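Local coordinates for N-alpha-acetyltransferase 35, NatC auxiliary subunit (Saccharomyces cerevisiae, PDB 6YGA), which serves as the auxiliary subunit of the NatC N-terminal acetyltransferase, which acetylates the N-terminal methionine of L-A virus Gag, and supports propagation of L-A and M viruses, at the interface of chains B and A. Sequence-based numbering; all coordinates share one arbitrary frame. Chains: chain A, N-alpha-acetyltransferase 35, NatC auxiliary subunit; chain B, N-alpha-acetyltransferase 30.

The interface of chains B and A. Residues chain B 142-143, 147; chain A 106-108, 175.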
loop_
_atom_site.group_PDB
_atom_site.type_symbol
_atom_site.label_atom_id
_atom_site.label_comp_id
_atom_site.label_asym_id
_atom_site.label_seq_id
_atom_site.Cartn_x
_atom_site.Cartn_y
_atom_site.Cartn_z
ATOM N N PHE B 142 -3.034 -0.705 1.243
ATOM C CA PHE B 142 -2.222 -1.896 1.023
ATOM C C PHE B 142 -1.630 -2.401 2.337
ATOM O O PHE B 142 -0.882 -1.680 3.007
ATOM C CB PHE B 142 -1.120 -1.578 0.016
ATOM C CG PHE B 142 -0.216 -2.735 -0.296
ATOM C CD1 PHE B 142 -0.619 -3.731 -1.171
ATOM C CD2 PHE B 142 1.048 -2.812 0.265
ATOM C CE1 PHE B 142 0.215 -4.793 -1.464
ATOM C CE2 PHE B 142 1.887 -3.867 -0.026
ATOM C CZ PHE B 142 1.470 -4.860 -0.891
ATOM N N ARG B 143 -1.971 -3.643 2.695
ATOM C CA ARG B 143 -1.444 -4.318 3.887
ATOM C C ARG B 143 -1.648 -3.477 5.146
ATOM O O ARG B 143 -0.800 -3.436 6.039
ATOM C CB ARG B 143 0.030 -4.689 3.700
ATOM C CG ARG B 143 0.260 -5.746 2.631
ATOM C CD ARG B 143 1.709 -6.199 2.582
ATOM N NE ARG B 143 2.150 -6.749 3.859
ATOM C CZ ARG B 143 1.947 -8.005 4.241
ATOM N NH1 ARG B 143 1.303 -8.844 3.444
ATOM N NH2 ARG B 143 2.384 -8.421 5.421
ATOM N N ASN B 147 -0.375 -8.965 7.993
ATOM C CA ASN B 147 -0.638 -10.262 7.382
ATOM C C ASN B 147 -2.124 -10.591 7.304
ATOM O O ASN B 147 -2.479 -11.613 6.709
ATOM C CB ASN B 147 0.101 -11.364 8.149
ATOM C CG ASN B 147 1.612 -11.155 8.173
ATOM O OD1 ASN B 147 2.170 -10.466 7.318
ATOM N ND2 ASN B 147 2.277 -11.757 9.154
ATOM N N ASP A 106 7.893 -11.064 1.301
ATOM C CA ASP A 106 6.668 -11.311 2.047
ATOM C C ASP A 106 6.312 -10.176 3.004
ATOM O O ASP A 106 5.371 -10.320 3.792
ATOM C CB ASP A 106 6.776 -12.632 2.811
ATOM C CG ASP A 106 7.032 -13.819 1.896
ATOM O OD1 ASP A 106 6.748 -13.713 0.683
ATOM O OD2 ASP A 106 7.509 -14.862 2.392
ATOM N N TYR A 107 7.047 -9.061 2.960
ATOM C CA TYR A 107 6.693 -7.839 3.691
ATOM C C TYR A 107 6.703 -8.047 5.206
ATOM O O TYR A 107 5.885 -7.476 5.931
ATOM C CB TYR A 107 5.331 -7.300 3.240
ATOM C CG TYR A 107 5.175 -7.131 1.746
ATOM C CD1 TYR A 107 5.588 -5.966 1.114
ATOM C CD2 TYR A 107 4.594 -8.127 0.969
ATOM C CE1 TYR A 107 5.442 -5.801 -0.252
ATOM C CE2 TYR A 107 4.443 -7.973 -0.398
ATOM C CZ TYR A 107 4.869 -6.808 -1.003
ATOM O OH TYR A 107 4.722 -6.649 -2.363
ATOM N N GLN A 108 7.630 -8.863 5.698
ATOM C CA GLN A 108 7.747 -9.031 7.138
ATOM C C GLN A 108 8.677 -7.970 7.714
ATOM O O GLN A 108 9.468 -7.348 7.002
ATOM C CB GLN A 108 8.250 -10.431 7.496
ATOM C CG GLN A 108 7.280 -11.537 7.124
ATOM C CD GLN A 108 5.849 -11.218 7.519
ATOM O OE1 GLN A 108 5.517 -11.153 8.703
ATOM N NE2 GLN A 108 4.994 -11.018 6.522
ATOM N N GLU A 175 4.906 -0.088 4.519
ATOM C CA GLU A 175 3.783 -0.525 3.701
ATOM C C GLU A 175 4.335 -1.391 2.582
ATOM O O GLU A 175 3.982 -2.569 2.457
ATOM C CB GLU A 175 3.001 0.675 3.153
ATOM C CG GLU A 175 1.829 0.312 2.243
ATOM C CD GLU A 175 1.149 1.531 1.634
ATOM O OE1 GLU A 175 1.537 2.666 1.978
ATOM O OE2 GLU A 175 0.228 1.352 0.809
#
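B:Arg143 lays its guanidinium over A:Tyr107 where the loop after strand 136-141 of the GNAT-fold catalytic subunit meets the loop after helix 85-104 of the auxiliary subunit, a contact within the NatC complex. The extended first part of the arginine chain puts CD over the start of the tyrosine ring, 3.7 Å from A:Tyr107 CG, and the bend at its third torsion (chi3 59°) then turns NE and CZ over the tyrosine CB. The guanidinium and phenol planes lie 18° apart, but the overlap is offset: the methylene sits below the rim of the guanidinium rather than the ring beneath its centre. A:Asp106 O lies on the same guanidinium face, a backbone carbonyl that may favour the positive charge without being hydrogen-bonded to it.

B:Phe142, its CG anti to the backbone N, points its CZ tip at the hydroxyl-bearing end of the A:Tyr107 ring. The rings meet edge to face, planes 76° apart, with B:Phe142 CZ 3.9 Å from A:Tyr107 CZ. One face of the phenylalanine carries B:Arg143 CG from its own chain, while the extended A:Glu175 runs past its CB and CD2, with the carboxylate OE2 3.3 Å from B:Phe142 CB. The backbone O of A:Glu175 lies in the plane of the phenylalanine ring, at its edge.

At the far end of the arginine, B:Asn147 OD1 accepts from both sides of the interface. B:Arg143 NH2 reaches it in the carbonyl plane at 2.8 Å, which helps fix the turn of the guanidinium. A:Gln108 NE2 comes from across the interface at 3.0 Å, nearly straight at the hydrogen but tilted from that plane. The same amide nitrogen also donates to A:Asp106 O at 2.8 Å, a second-shell bond that holds the glutamine amide toward B:Asn147.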